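Local atomic coordinates of esterase YbfF (PDB entry 3BF7), a protein that probably hydrolyses ester and thioester bonds, with a substrate-binding crevice formed by the arrangement of its alpha/beta hydrolase core and helical cap. Residues 49-54 and 64-69; 73-78 and 103-108; 97-102 and 192-197. The protein carries 1 engineered substitution. One frame throughout, in Å; residues are numbered along the deposited sequence.

Interaction 1: 49-54 and 64-69. Engineered in segment 49-54: Val-50 (natural residue Met).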
loop_
_atom_site.group_PDB
_atom_site.type_symbol
_atom_site.label_atom_id
_atom_site.label_comp_id
_atom_site.label_asym_id
_atom_site.label_seq_id
_atom_site.Cartn_x
_atom_site.Cartn_y
_atom_site.Cartn_z
ATOM N N ASP A 49 -2.067 8.907 -3.082
ATOM C CA ASP A 49 -0.659 8.762 -3.417
ATOM C C ASP A 49 -0.008 8.990 -2.050
ATOM O O ASP A 49 -0.254 10.010 -1.399
ATOM C CB ASP A 49 -0.158 9.858 -4.365
ATOM C CG ASP A 49 -0.287 9.489 -5.833
ATOM O OD1 ASP A 49 -0.217 8.286 -6.175
ATOM O OD2 ASP A 49 -0.429 10.426 -6.653
ATOM N N VAL A 50 0.784 8.032 -1.594
ATOM C CA VAL A 50 1.479 8.187 -0.324
ATOM C C VAL A 50 2.510 9.308 -0.501
ATOM O O VAL A 50 2.938 9.586 -1.623
ATOM C CB VAL A 50 2.186 6.864 0.060
ATOM C CG1 VAL A 50 3.067 7.057 1.291
ATOM C CG2 VAL A 50 1.138 5.787 0.318
ATOM N N ARG A 51 2.895 9.968 0.587
ATOM C CA ARG A 51 3.894 11.024 0.478
ATOM C C ARG A 51 5.114 10.456 -0.241
ATOM O O ARG A 51 5.436 9.271 -0.112
ATOM C CB ARG A 51 4.298 11.558 1.862
ATOM C CG ARG A 51 4.900 10.526 2.806
ATOM C CD ARG A 51 5.594 11.197 3.990
ATOM N NE ARG A 51 4.683 12.058 4.738
ATOM C CZ ARG A 51 5.068 13.001 5.592
ATOM N NH1 ARG A 51 6.357 13.218 5.824
ATOM N NH2 ARG A 51 4.156 13.741 6.211
ATOM N N ASN A 52 5.770 11.306 -1.025
ATOM C CA ASN A 52 6.957 10.928 -1.779
ATOM C C ASN A 52 6.700 9.947 -2.916
ATOM O O ASN A 52 7.641 9.368 -3.466
ATOM C CB ASN A 52 8.030 10.383 -0.833
ATOM C CG ASN A 52 8.562 11.446 0.108
ATOM O OD1 ASN A 52 8.618 11.249 1.325
ATOM N ND2 ASN A 52 8.952 12.585 -0.452
ATOM N N HIS A 53 5.428 9.769 -3.266
ATOM C CA HIS A 53 5.027 8.896 -4.370
ATOM C C HIS A 53 4.029 9.631 -5.262
ATOM O O HIS A 53 3.384 10.592 -4.830
ATOM C CB HIS A 53 4.366 7.608 -3.856
ATOM C CG HIS A 53 5.283 6.734 -3.058
ATOM N ND1 HIS A 53 5.811 5.553 -3.535
ATOM C CD2 HIS A 53 5.787 6.894 -1.814
ATOM C CE1 HIS A 53 6.600 5.021 -2.616
ATOM N NE2 HIS A 53 6.600 5.816 -1.562
ATOM N N GLY A 54 3.907 9.164 -6.502
ATOM C CA GLY A 54 2.969 9.757 -7.439
ATOM C C GLY A 54 3.070 11.262 -7.503
ATOM O O GLY A 54 4.161 11.805 -7.676
ATOM N N TYR A 64 6.026 5.720 9.752
ATOM C CA TYR A 64 4.613 5.407 9.785
ATOM C C TYR A 64 3.697 6.361 10.541
ATOM O O TYR A 64 2.560 6.572 10.121
ATOM C CB TYR A 64 4.443 3.936 10.173
ATOM C CG TYR A 64 4.929 3.070 9.026
ATOM C CD1 TYR A 64 4.289 3.119 7.785
ATOM C CD2 TYR A 64 6.089 2.301 9.135
ATOM C CE1 TYR A 64 4.789 2.440 6.685
ATOM C CE2 TYR A 64 6.601 1.615 8.033
ATOM C CZ TYR A 64 5.944 1.693 6.812
ATOM O OH TYR A 64 6.435 1.034 5.707
ATOM N N PRO A 65 4.158 6.950 11.655
ATOM C CA PRO A 65 3.231 7.876 12.314
ATOM C C PRO A 65 2.932 9.037 11.354
ATOM O O PRO A 65 1.811 9.534 11.289
ATOM C CB PRO A 65 4.012 8.321 13.547
ATOM C CG PRO A 65 4.751 7.070 13.914
ATOM C CD PRO A 65 5.261 6.581 12.564
ATOM N N ALA A 66 3.947 9.449 10.599
ATOM C CA ALA A 66 3.800 10.541 9.640
ATOM C C ALA A 66 2.825 10.162 8.527
ATOM O O ALA A 66 1.960 10.956 8.151
ATOM C CB ALA A 66 5.158 10.906 9.046
ATOM N N MET A 67 2.964 8.948 8.001
ATOM C CA MET A 67 2.079 8.483 6.942
ATOM C C MET A 67 0.654 8.323 7.471
ATOM O O MET A 67 -0.310 8.565 6.749
ATOM C CB MET A 67 2.599 7.169 6.352
ATOM C CG MET A 67 3.826 7.361 5.466
ATOM S SD MET A 67 4.396 5.859 4.637
ATOM C CE MET A 67 5.892 5.514 5.552
ATOM N N ALA A 68 0.524 7.926 8.733
ATOM C CA ALA A 68 -0.795 7.769 9.339
ATOM C C ALA A 68 -1.444 9.147 9.473
ATOM O O ALA A 68 -2.625 9.320 9.179
ATOM C CB ALA A 68 -0.671 7.105 10.707
ATOM N N GLN A 69 -0.664 10.128 9.918
ATOM C CA GLN A 69 -1.176 11.487 10.065
ATOM C C GLN A 69 -1.627 12.028 8.711
ATOM O O GLN A 69 -2.621 12.750 8.626
ATOM C CB GLN A 69 -0.103 12.410 10.645
ATOM C CG GLN A 69 -0.560 13.855 10.789
ATOM C CD GLN A 69 -1.635 14.021 11.841
ATOM O OE1 GLN A 69 -1.437 13.671 13.005
ATOM N NE2 GLN A 69 -2.783 14.559 11.440
#
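Val-50 and Met-67 make the buried, closer end of this contact, where the loop after strand 45-48 lies against the first turns of helix 64-78. Val-50, an engineered residue where methionine is natural, brings CG1 to 3.8 Å from Met-67 SD, the two side chains meeting at a slant. CG1 can reach the sulfur because it lies trans to the backbone nitrogen (chi1 173°). Met-90 of helix 90-101 also touches Val-50, so packing continues beyond the two segments. The other end is looser and nearer solvent. There the methyl of partly exposed Ala-66 sits over the centre of one face of the Arg-51 guanidinium, with Ala-66 CB 4.0 Å from Arg-51 CZ. Between the two ends, Arg-51 CG stands 4.3 Å from Met-67 CG. Arg-51 follows Val-50 in a type II turn closed by His-53 N and Val-50 O at 3.0 Å, and its side chain, bent at chi3 (58°), offers the methyl a flat surface. Its N-H groups work outside this contact: NE forms a salt bridge with Asp-70 OD1, one turn further along the helix, and NH1 bonds to Val-61 O. A leucine in place of Arg-51 would probably leave Asp-70 without its charged mate and Val-61 O without this donor. The contact thus shows how a buried arginine divides its labour, its face packing against a methyl while its N-H groups meet charge and carbonyl.

Interaction 2: 73-78 and 103-108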
loop_
_atom_site.group_PDB
_atom_site.type_symbol
_atom_site.label_atom_id
_atom_site.label_comp_id
_atom_site.label_asym_id
_atom_site.label_seq_id
_atom_site.Cartn_x
_atom_site.Cartn_y
_atom_site.Cartn_z
ATOM N N ASP A 73 -5.103 13.822 7.879
ATOM C CA ASP A 73 -5.193 15.131 7.241
ATOM C C ASP A 73 -5.998 15.061 5.952
ATOM O O ASP A 73 -6.718 16.000 5.603
ATOM C CB ASP A 73 -3.804 15.687 6.925
ATOM C CG ASP A 73 -3.004 16.013 8.168
ATOM O OD1 ASP A 73 -3.615 16.280 9.222
ATOM O OD2 ASP A 73 -1.760 16.019 8.080
ATOM N N THR A 74 -5.868 13.945 5.245
ATOM C CA THR A 74 -6.579 13.752 3.994
ATOM C C THR A 74 -8.071 13.559 4.262
ATOM O O THR A 74 -8.911 14.108 3.544
ATOM C CB THR A 74 -5.983 12.558 3.219
ATOM O OG1 THR A 74 -4.616 12.847 2.898
ATOM C CG2 THR A 74 -6.756 12.305 1.932
ATOM N N LEU A 75 -8.405 12.796 5.299
ATOM C CA LEU A 75 -9.808 12.592 5.654
ATOM C C LEU A 75 -10.420 13.930 6.062
ATOM O O LEU A 75 -11.553 14.240 5.696
ATOM C CB LEU A 75 -9.957 11.607 6.818
ATOM C CG LEU A 75 -9.670 10.118 6.605
ATOM C CD1 LEU A 75 -9.974 9.375 7.900
ATOM C CD2 LEU A 75 -10.519 9.568 5.468
ATOM N N ASP A 76 -9.671 14.718 6.831
ATOM C CA ASP A 76 -10.162 16.021 7.273
ATOM C C ASP A 76 -10.420 16.926 6.072
ATOM O O ASP A 76 -11.412 17.656 6.033
ATOM C CB ASP A 76 -9.155 16.700 8.211
ATOM C CG ASP A 76 -9.105 16.060 9.590
ATOM O OD1 ASP A 76 -10.032 15.304 9.944
ATOM O OD2 ASP A 76 -8.140 16.332 10.333
ATOM N N ALA A 77 -9.525 16.871 5.091
ATOM C CA ALA A 77 -9.648 17.686 3.890
ATOM C C ALA A 77 -10.909 17.347 3.104
ATOM O O ALA A 77 -11.505 18.218 2.466
ATOM C CB ALA A 77 -8.421 17.496 3.009
ATOM N N LEU A 78 -11.312 16.081 3.149
ATOM C CA LEU A 78 -12.500 15.628 2.432
ATOM C C LEU A 78 -13.725 15.594 3.335
ATOM O O LEU A 78 -14.816 15.222 2.901
ATOM C CB LEU A 78 -12.263 14.234 1.847
ATOM C CG LEU A 78 -11.097 14.117 0.856
ATOM C CD1 LEU A 78 -10.990 12.678 0.376
ATOM C CD2 LEU A 78 -11.325 15.059 -0.322
ATOM N N PRO A 103 -7.727 5.850 16.002
ATOM C CA PRO A 103 -8.637 4.714 15.827
ATOM C C PRO A 103 -10.084 5.062 15.487
ATOM O O PRO A 103 -10.748 4.315 14.767
ATOM C CB PRO A 103 -8.512 3.963 17.153
ATOM C CG PRO A 103 -8.174 5.050 18.131
ATOM C CD PRO A 103 -7.163 5.864 17.364
ATOM N N ASP A 104 -10.571 6.188 15.993
ATOM C CA ASP A 104 -11.951 6.584 15.730
ATOM C C ASP A 104 -12.211 6.972 14.276
ATOM O O ASP A 104 -13.364 7.126 13.868
ATOM C CB ASP A 104 -12.361 7.735 16.653
ATOM C CG ASP A 104 -12.317 7.349 18.121
ATOM O OD1 ASP A 104 -12.743 6.223 18.452
ATOM O OD2 ASP A 104 -11.866 8.173 18.943
ATOM N N ARG A 105 -11.148 7.124 13.493
ATOM C CA ARG A 105 -11.303 7.497 12.091
ATOM C C ARG A 105 -11.326 6.272 11.177
ATOM O O ARG A 105 -11.480 6.402 9.962
ATOM C CB ARG A 105 -10.171 8.439 11.660
ATOM C CG ARG A 105 -10.014 9.687 12.532
ATOM C CD ARG A 105 -11.300 10.509 12.611
ATOM N NE ARG A 105 -11.634 11.180 11.356
ATOM C CZ ARG A 105 -11.053 12.293 10.916
ATOM N NH1 ARG A 105 -10.097 12.876 11.626
ATOM N NH2 ARG A 105 -11.435 12.830 9.766
ATOM N N ILE A 106 -11.185 5.087 11.765
ATOM C CA ILE A 106 -11.177 3.839 11.002
ATOM C C ILE A 106 -12.375 2.945 11.309
ATOM O O ILE A 106 -12.759 2.773 12.469
ATOM C CB ILE A 106 -9.911 3.007 11.297
ATOM C CG1 ILE A 106 -8.660 3.858 11.095
ATOM C CG2 ILE A 106 -9.866 1.782 10.389
ATOM C CD1 ILE A 106 -7.385 3.168 11.534
ATOM N N ASP A 107 -12.961 2.376 10.261
ATOM C CA ASP A 107 -14.084 1.461 10.406
ATOM C C ASP A 107 -13.455 0.074 10.318
ATOM O O ASP A 107 -13.078 -0.510 11.333
ATOM C CB ASP A 107 -15.092 1.661 9.272
ATOM C CG ASP A 107 -16.358 0.849 9.468
ATOM O OD1 ASP A 107 -16.403 0.034 10.414
ATOM O OD2 ASP A 107 -17.305 1.025 8.676
ATOM N N LYS A 108 -13.329 -0.446 9.100
ATOM C CA LYS A 108 -12.704 -1.747 8.902
ATOM C C LYS A 108 -11.289 -1.566 8.352
ATOM O O LYS A 108 -10.934 -0.480 7.876
ATOM C CB LYS A 108 -13.559 -2.614 7.978
ATOM C CG LYS A 108 -14.895 -2.974 8.616
ATOM C CD LYS A 108 -15.589 -4.112 7.896
ATOM C CE LYS A 108 -16.834 -4.543 8.654
ATOM N NZ LYS A 108 -17.450 -5.757 8.060
#
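Arg-105 and Asp-76 meet with their flat groups almost coplanar, the carboxylate and guanidinium planes being only 18° apart although the two side chains as wholes run roughly perpendicular. The grip is end-on but converges on a single oxygen: Arg-105 NH2 reaches Asp-76 OD1 at 2.8 Å, and NH1 reaches the same OD1 at 3.0 Å. Because NH1 and NH2 diverge from one rigid group, neither N-H can point straight at an oxygen they share, and the angles are bent, 145° and 140°. Leu-75 takes a different course, sliding past the arginine in the opposite direction. Its CB lies 3.5 Å from Arg-105 NH2, while CD1, over one face of the guanidinium, comes to 3.9 Å from Arg-105 CB. Bends at chi2 and chi3 curl the arginine so that both ends of its chain meet the leucine. Further bonds fix its rotation: NE bonds to Asp-81 O, and NH2 also to Ile-80 O. An exposed aspartate thus holds the edge of the guanidinium, while buried Leu-75 packs against NH2 and the start of the arginine chain. The arrangement belongs to the layered alpha/beta hydrolase fold, where helix 64-78, leading into strand 83-88, is tied to the start of the neighbouring parallel strand 106-112.

Interaction 3: 97-102 and 192-197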
loop_
_atom_site.group_PDB
_atom_site.type_symbol
_atom_site.label_atom_id
_atom_site.label_comp_id
_atom_site.label_asym_id
_atom_site.label_seq_id
_atom_site.Cartn_x
_atom_site.Cartn_y
_atom_site.Cartn_z
ATOM N N ALA A 97 -0.702 1.657 11.325
ATOM C CA ALA A 97 -0.224 2.698 12.229
ATOM C C ALA A 97 -1.350 3.677 12.561
ATOM O O ALA A 97 -1.372 4.260 13.648
ATOM C CB ALA A 97 0.951 3.439 11.601
ATOM N N LEU A 98 -2.284 3.856 11.629
ATOM C CA LEU A 98 -3.402 4.761 11.856
ATOM C C LEU A 98 -4.266 4.287 13.024
ATOM O O LEU A 98 -4.865 5.107 13.718
ATOM C CB LEU A 98 -4.257 4.885 10.592
ATOM C CG LEU A 98 -5.476 5.813 10.693
ATOM C CD1 LEU A 98 -5.037 7.236 11.016
ATOM C CD2 LEU A 98 -6.245 5.780 9.380
ATOM N N THR A 99 -4.332 2.977 13.255
ATOM C CA THR A 99 -5.140 2.480 14.367
ATOM C C THR A 99 -4.612 2.980 15.707
ATOM O O THR A 99 -5.373 3.122 16.663
ATOM C CB THR A 99 -5.202 0.926 14.426
ATOM O OG1 THR A 99 -3.913 0.394 14.759
ATOM C CG2 THR A 99 -5.673 0.354 13.100
ATOM N N ALA A 100 -3.312 3.246 15.780
ATOM C CA ALA A 100 -2.707 3.729 17.015
ATOM C C ALA A 100 -2.835 5.242 17.144
ATOM O O ALA A 100 -2.971 5.770 18.248
ATOM C CB ALA A 100 -1.238 3.324 17.069
ATOM N N LEU A 101 -2.805 5.936 16.013
ATOM C CA LEU A 101 -2.884 7.391 16.010
ATOM C C LEU A 101 -4.296 7.959 16.125
ATOM O O LEU A 101 -4.535 8.870 16.920
ATOM C CB LEU A 101 -2.217 7.945 14.743
ATOM C CG LEU A 101 -2.071 9.467 14.677
ATOM C CD1 LEU A 101 -1.149 9.937 15.793
ATOM C CD2 LEU A 101 -1.514 9.873 13.324
ATOM N N ALA A 102 -5.225 7.429 15.335
ATOM C CA ALA A 102 -6.603 7.919 15.348
ATOM C C ALA A 102 -7.582 6.789 15.057
ATOM O O ALA A 102 -8.222 6.758 14.006
ATOM C CB ALA A 102 -6.762 9.028 14.316
ATOM N N PRO A 192 -0.110 -0.277 20.016
ATOM C CA PRO A 192 -0.963 -0.929 21.012
ATOM C C PRO A 192 -1.961 -1.814 20.271
ATOM O O PRO A 192 -2.215 -1.618 19.080
ATOM C CB PRO A 192 -1.656 0.245 21.702
ATOM C CG PRO A 192 -0.683 1.371 21.535
ATOM C CD PRO A 192 -0.224 1.188 20.114
ATOM N N ALA A 193 -2.534 -2.780 20.974
ATOM C CA ALA A 193 -3.497 -3.675 20.358
ATOM C C ALA A 193 -4.731 -2.924 19.871
ATOM O O ALA A 193 -5.219 -2.002 20.532
ATOM C CB ALA A 193 -3.910 -4.752 21.354
ATOM N N TRP A 194 -5.216 -3.316 18.696
ATOM C CA TRP A 194 -6.428 -2.738 18.124
ATOM C C TRP A 194 -7.450 -3.868 18.268
ATOM O O TRP A 194 -7.401 -4.863 17.538
ATOM C CB TRP A 194 -6.216 -2.380 16.652
ATOM C CG TRP A 194 -7.327 -1.564 16.052
ATOM C CD1 TRP A 194 -7.769 -0.340 16.472
ATOM C CD2 TRP A 194 -8.098 -1.890 14.891
ATOM N NE1 TRP A 194 -8.762 0.118 15.642
ATOM C CE2 TRP A 194 -8.985 -0.814 14.662
ATOM C CE3 TRP A 194 -8.125 -2.987 14.020
ATOM C CZ2 TRP A 194 -9.888 -0.802 13.594
ATOM C CZ3 TRP A 194 -9.023 -2.975 12.958
ATOM C CH2 TRP A 194 -9.893 -1.887 12.756
ATOM N N ASP A 195 -8.359 -3.716 19.227
ATOM C CA ASP A 195 -9.358 -4.742 19.515
ATOM C C ASP A 195 -10.576 -4.738 18.603
ATOM O O ASP A 195 -11.712 -4.581 19.057
ATOM C CB ASP A 195 -9.801 -4.638 20.979
ATOM C CG ASP A 195 -8.683 -4.973 21.948
ATOM O OD1 ASP A 195 -8.067 -6.045 21.794
ATOM O OD2 ASP A 195 -8.420 -4.171 22.869
ATOM N N HIS A 196 -10.323 -4.931 17.312
ATOM C CA HIS A 196 -11.373 -4.972 16.300
ATOM C C HIS A 196 -10.955 -5.940 15.204
ATOM O O HIS A 196 -9.763 -6.121 14.950
ATOM C CB HIS A 196 -11.584 -3.590 15.679
ATOM C CG HIS A 196 -11.978 -2.535 16.664
ATOM N ND1 HIS A 196 -11.063 -1.724 17.299
ATOM C CD2 HIS A 196 -13.193 -2.176 17.141
ATOM C CE1 HIS A 196 -11.699 -0.910 18.123
ATOM N NE2 HIS A 196 -12.991 -1.163 18.045
ATOM N N PRO A 197 -11.928 -6.576 14.536
ATOM C CA PRO A 197 -11.589 -7.518 13.465
ATOM C C PRO A 197 -10.790 -6.815 12.372
ATOM O O PRO A 197 -11.159 -5.726 11.934
ATOM C CB PRO A 197 -12.956 -7.978 12.963
ATOM C CG PRO A 197 -13.831 -7.848 14.175
ATOM C CD PRO A 197 -13.383 -6.534 14.761
HETATM O O HOH W 1 -3.279 0.429 17.622
#
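The indole of Trp-194, in the loop before strand 198-201, is met on both faces, by Thr-99 on one and by the edge of the His-196 imidazole on the other. On the helix 90-101 side the interaction is CH-pi: Thr-99 CB stands 3.7 Å from the centroid of the five-membered ring, 18° off the ring normal, and comes to 3.5 Å from Trp-194 CD1. The methyl extends the cover across the bicycle, with Thr-99 CG2 lying 3.8 Å from Trp-194 CD2. Across the ring, His-196 ND1 sits 3.4 Å above the indole plane, displaced toward its margin. A second, more exposed touch joins Ala-100 CB to Pro-192 CD at 3.9 Å.

The threonine hydroxyl does a separate job. With OG1 placed between the backbone nitrogen and the carbonyl carbon (chi1 68°), it can bond to Met-96 O in the preceding turn. It also accepts from a water at 2.9 Å, and that water gives its other hydrogen to Pro-192 O at 2.7 Å. Deeper in, Ile-106 and Leu-109 of strand 106-112 touch Thr-99, and Leu-109 reaches Trp-194 as well, so the pair packs together on strand 106-112.

Each branch of a single small residue is therefore matched to its surroundings: carbon lies on the aromatic face, and oxygen faces a helix carbonyl and a bridging water. The loop is held to the helix by dispersion and one solvent-mediated link, with no direct polar bond between the two segments.

How the interactions relate
Interactions 1 and 2 share helix 64-78, using its first and last turns, while interaction 3 lies on the adjacent helix 90-101. Depth sorts their chemistry. Interaction 1 is mostly buried, its centre about 10 Å from that of the chain, and packs apolar groups and a guanidinium face. Interactions 2 and 3, centred about 16 and 17 Å from it, are partly buried: the former adds an exposed charge pair, the latter a bridging water beside an aromatic face. Packing connects them laterally. Leu-101 of 97-102 meets Ala-68 and Gln-69, and Ile-106 CD1 of 103-108 lies 3.4 Å from Leu-98 CG, joining both helices and strand 106-112.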